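Local coordinates for protein HI1317 (Haemophilus influenzae, PDB 1JOV) that probably interconverts the alpha and beta anomers of D-glucose 6-phosphate, as a member of the glucose-6-phosphate 1-epimerase family with a galactose mutarotase-like beta-sandwich fold, at residues L37-Q41 with A91-W96; V54-S58 with I69-V73; H139-A145 with L255-E260; N199-Q203 with A214-A220. One frame throughout, in Å; residues are numbered along the deposited sequence.

Contact 1: residues L37-Q41 with A91-W96; sequences LQGAQ and ARIRLW. With SO4 (sulfate ion), chain B.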
# COMPACT_ATOMS: atom_id res chain seq x y z
N LEU A 37 -6.92 10.06 -5.34
CA LEU A 37 -5.90 11.02 -5.85
C LEU A 37 -5.10 11.67 -4.69
O LEU A 37 -3.97 12.13 -4.88
CB LEU A 37 -6.58 12.09 -6.71
CG LEU A 37 -7.25 11.65 -8.02
CD1 LEU A 37 -7.52 12.87 -8.90
CD2 LEU A 37 -6.38 10.63 -8.76
N GLN A 38 -5.69 11.63 -3.49
CA GLN A 38 -4.96 12.10 -2.34
C GLN A 38 -3.94 10.95 -2.08
O GLN A 38 -4.34 9.82 -1.80
CB GLN A 38 -5.78 12.33 -1.09
CG GLN A 38 -4.90 12.60 0.13
CD GLN A 38 -5.72 12.84 1.37
OE1 GLN A 38 -6.43 13.84 1.45
NE2 GLN A 38 -5.77 12.08 2.44
N GLY A 39 -2.68 11.26 -2.15
CA GLY A 39 -1.61 10.28 -1.85
C GLY A 39 -1.43 9.24 -3.00
O GLY A 39 -0.75 8.21 -2.75
N ALA A 40 -2.02 9.47 -4.16
CA ALA A 40 -1.99 8.47 -5.26
C ALA A 40 -2.15 7.11 -4.62
O ALA A 40 -1.32 6.18 -4.85
CB ALA A 40 -0.62 8.58 -5.99
N GLN A 41 -3.20 6.92 -3.81
CA GLN A 41 -3.27 5.77 -2.96
C GLN A 41 -4.21 4.68 -3.43
O GLN A 41 -5.44 4.86 -3.47
CB GLN A 41 -3.64 6.21 -1.53
CG GLN A 41 -3.50 5.18 -0.51
CD GLN A 41 -3.55 5.81 0.88
OE1 GLN A 41 -3.11 6.93 1.11
NE2 GLN A 41 -4.03 4.98 1.85
N ALA A 91 3.64 12.87 1.39
CA ALA A 91 3.08 12.33 0.19
C ALA A 91 1.61 11.84 0.32
O ALA A 91 0.82 12.02 -0.59
CB ALA A 91 3.94 11.17 -0.31
N ARG A 92 1.29 11.23 1.44
CA ARG A 92 0.03 10.53 1.52
C ARG A 92 -1.15 11.48 1.90
O ARG A 92 -2.31 11.05 1.91
CB ARG A 92 0.17 9.43 2.57
CG ARG A 92 0.33 9.94 4.03
CD ARG A 92 0.42 8.76 4.95
NE ARG A 92 0.64 9.23 6.34
CZ ARG A 92 0.33 8.55 7.45
NH1 ARG A 92 -0.19 7.35 7.41
NH2 ARG A 92 0.64 9.11 8.66
N ILE A 93 -0.77 12.71 2.22
CA ILE A 93 -1.73 13.78 2.53
C ILE A 93 -1.85 14.93 1.54
O ILE A 93 -2.46 15.96 1.86
CB ILE A 93 -1.46 14.32 3.93
CG1 ILE A 93 -0.06 14.81 4.09
CG2 ILE A 93 -1.86 13.25 4.85
CD1 ILE A 93 0.18 15.72 5.46
N ARG A 94 -1.24 14.78 0.36
CA ARG A 94 -1.20 15.77 -0.70
C ARG A 94 -1.88 15.18 -1.98
O ARG A 94 -1.96 13.99 -2.10
CB ARG A 94 0.22 16.14 -1.06
CG ARG A 94 0.95 16.89 0.08
CD ARG A 94 2.54 16.93 0.01
NE ARG A 94 3.04 17.47 -1.24
CZ ARG A 94 4.29 17.35 -1.67
NH1 ARG A 94 5.19 16.68 -0.94
NH2 ARG A 94 4.63 17.91 -2.86
N LEU A 95 -2.55 16.01 -2.73
CA LEU A 95 -3.26 15.58 -3.93
C LEU A 95 -2.19 15.37 -5.01
O LEU A 95 -1.37 16.24 -5.28
CB LEU A 95 -4.16 16.71 -4.53
CG LEU A 95 -5.45 16.66 -3.76
CD1 LEU A 95 -6.24 17.99 -3.97
CD2 LEU A 95 -6.21 15.51 -4.27
N TRP A 96 -2.28 14.22 -5.63
CA TRP A 96 -1.51 13.94 -6.86
C TRP A 96 -2.41 14.12 -8.11
O TRP A 96 -3.67 14.07 -7.99
CB TRP A 96 -1.01 12.51 -6.80
CG TRP A 96 -0.07 12.20 -5.66
CD1 TRP A 96 -0.22 12.43 -4.26
CD2 TRP A 96 1.16 11.45 -5.81
NE1 TRP A 96 0.88 11.92 -3.62
CE2 TRP A 96 1.73 11.33 -4.55
CE3 TRP A 96 1.84 10.95 -6.91
CZ2 TRP A 96 2.89 10.60 -4.31
CZ3 TRP A 96 3.06 10.25 -6.73
CH2 TRP A 96 3.61 10.13 -5.41
S SO4 B . -0.48 6.58 11.14
O1 SO4 B . -0.96 6.05 9.88
O2 SO4 B . 0.87 6.12 11.27
O3 SO4 B . -1.29 6.13 12.29
O4 SO4 B . -0.61 8.01 11.13
O HOH W 1 -4.14 9.21 2.17

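Contact 2: residues V54-S58 with I69-V73; sequences VLWLS and IRGGV. With SO4 (sulfate ion), chain B.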
# COMPACT_ATOMS: atom_id res chain seq x y z
N VAL A 54 -8.32 -7.66 -2.60
CA VAL A 54 -6.96 -7.96 -2.14
C VAL A 54 -6.49 -7.00 -1.07
O VAL A 54 -5.65 -7.38 -0.19
CB VAL A 54 -5.95 -7.99 -3.30
CG1 VAL A 54 -4.56 -8.15 -2.79
CG2 VAL A 54 -6.28 -9.15 -4.22
N LEU A 55 -6.98 -5.74 -1.10
CA LEU A 55 -6.53 -4.76 -0.15
C LEU A 55 -7.58 -4.45 0.94
O LEU A 55 -8.81 -4.55 0.69
CB LEU A 55 -6.24 -3.47 -0.89
CG LEU A 55 -5.10 -3.62 -1.91
CD1 LEU A 55 -4.98 -2.33 -2.66
CD2 LEU A 55 -3.77 -3.90 -1.22
N TRP A 56 -7.11 -4.05 2.08
CA TRP A 56 -8.05 -3.68 3.12
C TRP A 56 -8.16 -2.19 3.26
O TRP A 56 -7.15 -1.42 3.17
CB TRP A 56 -7.56 -4.32 4.44
CG TRP A 56 -8.31 -3.95 5.68
CD1 TRP A 56 -9.35 -4.72 6.27
CD2 TRP A 56 -8.02 -2.91 6.61
NE1 TRP A 56 -9.78 -4.11 7.42
CE2 TRP A 56 -8.98 -3.02 7.67
CE3 TRP A 56 -7.13 -1.85 6.62
CZ2 TRP A 56 -9.02 -2.11 8.72
CZ3 TRP A 56 -7.18 -0.91 7.65
CH2 TRP A 56 -8.10 -1.08 8.73
N LEU A 57 -9.39 -1.74 3.51
CA LEU A 57 -9.68 -0.32 3.71
C LEU A 57 -10.54 -0.25 4.98
O LEU A 57 -11.51 -1.02 5.07
CB LEU A 57 -10.49 0.29 2.58
CG LEU A 57 -10.93 1.72 2.73
CD1 LEU A 57 -9.67 2.65 2.83
CD2 LEU A 57 -11.74 2.08 1.47
N SER A 58 -10.17 0.62 5.91
CA SER A 58 -10.94 0.74 7.19
C SER A 58 -12.41 1.02 6.95
O SER A 58 -12.79 1.85 6.10
CB SER A 58 -10.41 1.90 8.01
OG SER A 58 -11.29 2.10 9.11
N ILE A 69 -5.49 8.26 4.59
CA ILE A 69 -6.47 7.22 4.51
C ILE A 69 -5.92 5.93 5.09
O ILE A 69 -4.80 5.53 4.79
CB ILE A 69 -6.88 6.99 3.00
CG1 ILE A 69 -7.61 8.24 2.44
CG2 ILE A 69 -7.71 5.70 2.73
CD1 ILE A 69 -7.59 8.30 0.87
N ARG A 70 -6.71 5.25 5.94
CA ARG A 70 -6.34 4.07 6.66
C ARG A 70 -6.65 2.84 5.85
O ARG A 70 -7.78 2.27 5.84
CB ARG A 70 -7.10 4.01 8.03
CG ARG A 70 -6.75 2.81 8.81
CD ARG A 70 -5.27 2.71 9.33
NE ARG A 70 -4.96 3.70 10.37
CZ ARG A 70 -3.77 4.06 10.78
NH1 ARG A 70 -2.69 3.41 10.31
NH2 ARG A 70 -3.61 5.02 11.72
N GLY A 71 -5.66 2.35 5.11
CA GLY A 71 -5.88 1.17 4.27
C GLY A 71 -5.29 1.26 2.88
O GLY A 71 -4.73 2.29 2.53
N GLY A 72 -5.37 0.24 2.04
CA GLY A 72 -4.80 0.39 0.71
C GLY A 72 -3.26 0.44 0.71
O GLY A 72 -2.61 -0.31 1.46
N VAL A 73 -2.67 1.30 -0.14
CA VAL A 73 -1.22 1.34 -0.19
C VAL A 73 -0.74 2.76 -0.05
O VAL A 73 -0.44 3.46 -0.96
CB VAL A 73 -0.72 0.78 -1.57
CG1 VAL A 73 0.79 0.71 -1.52
CG2 VAL A 73 -1.34 -0.56 -1.80
S SO4 B . -0.48 6.58 11.14
O1 SO4 B . -0.96 6.05 9.88
O2 SO4 B . 0.87 6.12 11.27
O3 SO4 B . -1.29 6.13 12.29
O4 SO4 B . -0.61 8.01 11.13

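Contact 3: residues H139-A145 with L255-E260; sequences HYGEESA and LLEFGE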
# COMPACT_ATOMS: atom_id res chain seq x y z
N HIS A 139 11.20 8.53 -6.91
CA HIS A 139 11.58 9.75 -6.25
C HIS A 139 12.35 10.71 -7.17
O HIS A 139 13.34 10.29 -7.73
CB HIS A 139 12.55 9.27 -5.14
CG HIS A 139 13.39 10.31 -4.51
ND1 HIS A 139 12.91 11.51 -4.00
CD2 HIS A 139 14.72 10.30 -4.23
CE1 HIS A 139 13.92 12.16 -3.43
NE2 HIS A 139 15.03 11.48 -3.62
N TYR A 140 11.90 11.96 -7.27
CA TYR A 140 12.61 12.95 -8.04
C TYR A 140 13.00 14.12 -7.18
O TYR A 140 13.19 15.25 -7.66
CB TYR A 140 11.74 13.42 -9.21
CG TYR A 140 11.56 12.30 -10.24
CD1 TYR A 140 12.62 11.79 -10.97
CD2 TYR A 140 10.30 11.79 -10.46
CE1 TYR A 140 12.38 10.75 -11.89
CE2 TYR A 140 10.06 10.79 -11.36
CZ TYR A 140 11.09 10.25 -12.07
OH TYR A 140 10.87 9.23 -12.97
N GLY A 141 13.11 13.84 -5.88
CA GLY A 141 13.36 14.79 -4.83
C GLY A 141 14.69 15.51 -4.82
O GLY A 141 15.56 15.30 -5.66
N GLU A 142 14.82 16.34 -3.80
CA GLU A 142 16.01 17.17 -3.64
C GLU A 142 17.06 16.52 -2.84
O GLU A 142 18.25 16.79 -3.01
CB GLU A 142 15.66 18.53 -3.02
CG GLU A 142 14.67 19.32 -3.89
CD GLU A 142 14.23 20.64 -3.27
OE1 GLU A 142 14.71 21.00 -2.17
OE2 GLU A 142 13.40 21.33 -3.91
N GLU A 143 16.68 15.65 -1.96
CA GLU A 143 17.67 14.95 -1.19
C GLU A 143 17.35 13.49 -1.11
O GLU A 143 16.28 13.02 -1.46
CB GLU A 143 17.79 15.56 0.20
CG GLU A 143 18.65 16.81 0.30
CD GLU A 143 18.76 17.29 1.73
OE1 GLU A 143 17.72 17.64 2.32
OE2 GLU A 143 19.90 17.31 2.27
N SER A 144 18.30 12.76 -0.57
CA SER A 144 18.07 11.36 -0.36
C SER A 144 16.82 11.21 0.46
O SER A 144 16.54 12.02 1.34
CB SER A 144 19.26 10.68 0.32
OG SER A 144 20.48 11.31 -0.07
N ALA A 145 16.07 10.19 0.20
CA ALA A 145 14.79 9.98 0.88
C ALA A 145 14.53 8.56 1.31
O ALA A 145 15.06 7.60 0.72
CB ALA A 145 13.65 10.45 0.01
N LEU A 255 18.81 4.62 1.53
CA LEU A 255 18.00 5.75 0.99
C LEU A 255 17.77 5.68 -0.49
O LEU A 255 18.49 4.92 -1.20
CB LEU A 255 18.66 7.04 1.33
CG LEU A 255 18.79 7.34 2.83
CD1 LEU A 255 19.32 8.79 3.10
CD2 LEU A 255 17.51 7.11 3.55
N LEU A 256 16.77 6.45 -0.99
CA LEU A 256 16.53 6.57 -2.42
C LEU A 256 17.14 7.83 -2.91
O LEU A 256 16.96 8.91 -2.28
CB LEU A 256 15.04 6.70 -2.72
CG LEU A 256 14.30 5.42 -2.53
CD1 LEU A 256 12.74 5.69 -2.42
CD2 LEU A 256 14.48 4.46 -3.73
N GLU A 257 17.83 7.78 -4.06
CA GLU A 257 18.37 8.94 -4.66
C GLU A 257 17.50 9.32 -5.88
O GLU A 257 16.69 8.49 -6.35
CB GLU A 257 19.88 8.75 -5.03
CG GLU A 257 20.85 8.78 -3.87
CD GLU A 257 20.81 10.03 -2.99
OE1 GLU A 257 20.76 11.18 -3.48
OE2 GLU A 257 20.89 9.87 -1.76
N PHE A 258 17.78 10.49 -6.45
CA PHE A 258 16.97 11.03 -7.53
C PHE A 258 16.78 9.94 -8.61
O PHE A 258 17.76 9.34 -8.99
CB PHE A 258 17.66 12.24 -8.09
CG PHE A 258 16.91 12.94 -9.14
CD1 PHE A 258 17.05 12.55 -10.47
CD2 PHE A 258 16.04 14.04 -8.84
CE1 PHE A 258 16.37 13.19 -11.51
CE2 PHE A 258 15.36 14.65 -9.93
CZ PHE A 258 15.53 14.23 -11.24
N GLY A 259 15.56 9.66 -9.07
CA GLY A 259 15.31 8.69 -10.12
C GLY A 259 15.30 7.25 -9.77
O GLY A 259 14.89 6.44 -10.62
N GLU A 260 15.59 6.89 -8.52
CA GLU A 260 15.50 5.52 -8.08
C GLU A 260 14.07 5.14 -7.73
O GLU A 260 13.31 5.98 -7.28
CB GLU A 260 16.41 5.24 -6.93
CG GLU A 260 17.92 5.46 -7.28
CD GLU A 260 18.86 4.98 -6.19
OE1 GLU A 260 18.57 5.15 -5.00
OE2 GLU A 260 19.88 4.37 -6.50

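Contact 4: residues N199-Q203 with A214-A220; sequences NMQNQ and ALHHHNA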
# COMPACT_ATOMS: atom_id res chain seq x y z
N ASN A 199 15.60 -11.69 0.46
CA ASN A 199 15.03 -12.27 -0.76
C ASN A 199 13.85 -11.38 -1.13
O ASN A 199 13.12 -10.97 -0.24
CB ASN A 199 14.55 -13.69 -0.42
CG ASN A 199 13.54 -14.27 -1.43
OD1 ASN A 199 13.57 -13.98 -2.62
ND2 ASN A 199 12.67 -15.15 -0.93
N MET A 200 13.63 -11.14 -2.41
CA MET A 200 12.56 -10.18 -2.80
C MET A 200 11.15 -10.76 -2.90
O MET A 200 10.21 -10.04 -3.27
CB MET A 200 12.95 -9.49 -4.09
CG MET A 200 14.19 -8.61 -3.89
SD MET A 200 13.98 -7.23 -2.71
CE MET A 200 13.26 -6.12 -3.74
N GLN A 201 10.99 -12.04 -2.55
CA GLN A 201 9.66 -12.64 -2.55
C GLN A 201 9.22 -13.11 -1.17
O GLN A 201 10.00 -13.71 -0.43
CB GLN A 201 9.58 -13.75 -3.60
CG GLN A 201 10.02 -13.31 -4.98
CD GLN A 201 9.59 -14.29 -6.06
OE1 GLN A 201 8.45 -14.75 -6.05
NE2 GLN A 201 10.51 -14.61 -6.98
N ASN A 202 8.01 -12.80 -0.81
CA ASN A 202 7.41 -13.30 0.42
C ASN A 202 5.95 -13.44 0.09
O ASN A 202 5.48 -12.88 -0.89
CB ASN A 202 7.66 -12.39 1.61
CG ASN A 202 7.67 -10.94 1.22
OD1 ASN A 202 6.69 -10.43 0.69
ND2 ASN A 202 8.79 -10.27 1.49
N GLN A 203 5.24 -14.20 0.91
CA GLN A 203 3.84 -14.41 0.54
C GLN A 203 2.98 -14.54 1.77
O GLN A 203 3.48 -14.75 2.87
CB GLN A 203 3.66 -15.51 -0.52
CG GLN A 203 4.26 -16.84 -0.28
CD GLN A 203 5.75 -16.89 -0.57
OE1 GLN A 203 6.25 -16.32 -1.57
NE2 GLN A 203 6.47 -17.58 0.29
N ALA A 214 0.71 -13.51 -3.15
CA ALA A 214 2.17 -13.62 -3.40
C ALA A 214 2.77 -12.23 -3.70
O ALA A 214 2.14 -11.48 -4.44
CB ALA A 214 2.40 -14.51 -4.55
N LEU A 215 3.97 -11.94 -3.18
CA LEU A 215 4.57 -10.59 -3.37
C LEU A 215 5.93 -10.68 -3.99
O LEU A 215 6.80 -11.40 -3.46
CB LEU A 215 4.67 -9.79 -2.06
CG LEU A 215 3.36 -9.67 -1.35
CD1 LEU A 215 3.45 -9.09 -0.05
CD2 LEU A 215 2.31 -9.02 -2.31
N HIS A 216 6.13 -9.97 -5.11
CA HIS A 216 7.46 -9.87 -5.73
C HIS A 216 7.92 -8.40 -5.62
O HIS A 216 7.44 -7.57 -6.40
CB HIS A 216 7.41 -10.31 -7.18
CG HIS A 216 8.75 -10.66 -7.76
ND1 HIS A 216 8.89 -11.44 -8.89
CD2 HIS A 216 10.01 -10.35 -7.36
CE1 HIS A 216 10.18 -11.59 -9.16
NE2 HIS A 216 10.88 -10.94 -8.25
N HIS A 217 8.79 -8.10 -4.64
CA HIS A 217 9.25 -6.73 -4.42
C HIS A 217 10.43 -6.38 -5.36
O HIS A 217 11.10 -7.29 -5.84
CB HIS A 217 9.68 -6.53 -2.98
CG HIS A 217 8.66 -6.97 -1.98
ND1 HIS A 217 7.76 -6.10 -1.38
CD2 HIS A 217 8.36 -8.21 -1.51
CE1 HIS A 217 6.99 -6.78 -0.56
NE2 HIS A 217 7.34 -8.07 -0.60
N HIS A 218 10.68 -5.11 -5.64
CA HIS A 218 11.89 -4.71 -6.40
C HIS A 218 12.56 -3.53 -5.71
O HIS A 218 11.89 -2.59 -5.30
CB HIS A 218 11.58 -4.32 -7.83
CG HIS A 218 10.83 -5.46 -8.50
ND1 HIS A 218 11.47 -6.51 -9.11
CD2 HIS A 218 9.49 -5.67 -8.65
CE1 HIS A 218 10.55 -7.34 -9.62
NE2 HIS A 218 9.35 -6.84 -9.37
N ASN A 219 13.86 -3.60 -5.58
CA ASN A 219 14.61 -2.51 -4.94
C ASN A 219 14.27 -2.16 -3.49
O ASN A 219 14.58 -1.05 -3.07
CB ASN A 219 14.61 -1.24 -5.79
CG ASN A 219 15.15 -1.49 -7.14
OD1 ASN A 219 16.15 -2.23 -7.30
ND2 ASN A 219 14.55 -0.88 -8.14
N ALA A 220 13.70 -3.13 -2.74
CA ALA A 220 13.41 -2.93 -1.34
C ALA A 220 14.71 -3.14 -0.56
O ALA A 220 15.53 -3.96 -0.96
CB ALA A 220 12.32 -3.88 -0.86
O HOH W 2 6.24 -14.30 -3.99

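Contact 1: residues L37-Q41 with A91-W96
W96, Q38 and L37 carry the largest share of this contact, which joins a type II beta turn, L37 to A40, between strands 31-36 and 41-47 to the loop entering strand 97-104 of the all-beta, mutarotase-like fold. The turn meets that loop through a single backbone bridge, Q38 with L95, their CA atoms 4.2 Å apart. Two hydrogen bonds flank it: W96 N to L37 O at 2.8 Å and G39 N to R94 O at 2.8 Å. The W96 indole lies against the turn, with A40 CB 3.7 Å from the centroid of its five-membered ring and 27° off the normal, a CH-pi contact over the face. W96 NE1 donates to A91 O at 3.0 Å, closing the loop upon itself. L37 CB also touches L95 CD2 at 4.2 Å. G39 has positive phi, and an ideal CB there would come 2.9 Å from R92 O; its CA instead approaches A91 O at 3.2 Å. Q38 packs CG on R92 O at 3.5 Å, while its OE1 is bonded by G66 N. R92 reaches away to a sulfate, probably from the crystallisation liquor, with NH1 2.9 Å from sulfate O1 and NH2 3.0 Å from O4.

Contact 2: residues V54-S58 with I69-V73
Two backbone hydrogen bonds define this contact, G72 N to W56 O at 2.7 Å and S58 N to R70 O at 2.9 Å, with N-H...O angles of 148° and 169°. They flank a single beta bridge, L57 with G71 (CA-CA 4.1 Å), which pins together two parts of the long connection between strands 41-47 and 75-76 in the mutarotase-like beta fold. The close approach depends on glycine: an ideal CB on G71 would fall 2.5 Å from W56 O and 2.6 Å from L57 CA, and at phi/psi of 137/177 it would also press on the preceding carbonyl. G72 has positive phi (70°), a backbone geometry that favours glycine. Farther out, R70 loses the most surface here. R70 CG lies 3.9 Å from W56 CZ3 and 3.9 Å from S58 CB, whereas its guanidinium leads away to Y152 OH, S234 O and a sulfate, probably from the crystallisation liquor. The side chain of R70 is about 5 Å from that of H150, a predicted active-site residue, consistent with a position lining the sugar-phosphate pocket. S58 OG is hydrogen-bonded to G235 O. Apolar packing completes the contact: L57 CD1 meets I69 CG2 at 3.6 Å, with I69 also on I43, and L55 and V73, both touching T151 of strand 145-154, meet through L55 CD1 and V73 CG2 at 4.1 Å.

Contact 3: residues H139-A145 with L255-E260
This is a loop-to-turn contact: the connection from strand 133-139 to strand 145-154 lies along strand 255-256 and the type II beta turn E257-E260 that leads into strand 261-268. Backbone hydrogen bonds hold both ends. A145 and L256 form an antiparallel hydrogen-bonded pair, with A145 N to L256 O at 2.9 Å and L256 N to A145 O at 2.7 Å. At the other end G259 N donates to H139 O at 2.7 Å, and H139 N makes a weak bond of 3.3 Å to E260 O. Between them the H139 side chain fills the gap, CD2 lying 3.3 Å from L256 O and 3.4 Å from E257 C. Outside, the edge of Y140 points at the face of F258 in a T-shaped pair, centroids 5.5 Å apart and planes at 67°. The turn is closed by E260 N to E257 O at 2.9 Å; G259 takes its positive-phi position, and E260 OE1 accepts from E257 N at 2.9 Å while forming a salt bridge with R251. The contact therefore ties two of the fold's sheets together: H139 ends strand 133-139, adjacent to strand 261-268, whereas A145 begins strand 145-154, adjacent to strand 244-251, with Y140 resting on strand 121-129.

Contact 4: residues N199-Q203 with A214-A220
M200 lays its side chain over the end of the partner strand, its CE 3.7 Å from H217 CB, 3.3 Å from H218 CA and 3.8 Å from A220 CB, and has the largest area covered here. The motif is a beta hairpin, strands 201-206 and 211-218, within an antiparallel sheet of the mutarotase-like fold; the axes of the short segments 201-203 and 214-218 approach to 4.8 Å, their N-to-C directions at 158°, near antiparallel. N202 and L215 are the hydrogen-bonded pair, with N202 N to L215 O at 3.2 Å and L215 N to N202 O at 2.9 Å. Q201-H216 and Q203-A214 are non-hydrogen-bonded pairs, with CA atoms 4.8 and 4.4 Å apart. Beyond them H217 N donates to M200 O at 2.8 Å, continuing the pairing into the residue before strand 201-206. Q201 and H216 lie on one face, where Q201 CG sits 4.0 Å from the imidazole centroid and 21° off its normal, a CH-pi contact. N202 and L215 occupy the other face, toward L247 and I266 respectively. The H217 side chain is about 7 Å from that of E248, a predicted active-site residue, and both ring nitrogens are engaged: ND1 is hydrogen-bonded to T249 OG1, and H217 NE2 donates to N202 OD1 at 2.8 Å.

Contacts 1 and 2 form one connected unit, the second nested in the chain loop closed by the first. Their centres are 14 Å apart, and Q41 joins them through probable hydrogen bonds from NE2 to G71 O (2.9 Å) and I69 O (3.1 Å). R92 and R70 both hydrogen-bond the same sulfate, probably from the crystallisation liquor. Their side chains are about 6 and 5 Å from that of H150, a predicted active-site residue, so the anion may mark where a substrate phosphate binds. Contact 4 approaches this site through H217, about 7 Å from E248 between side chains, though its centre is 19 Å from that of contact 2. Contact 3 encloses contact 4 along the chain, its nearest atoms about 6 Å away, and lies away from the predicted site.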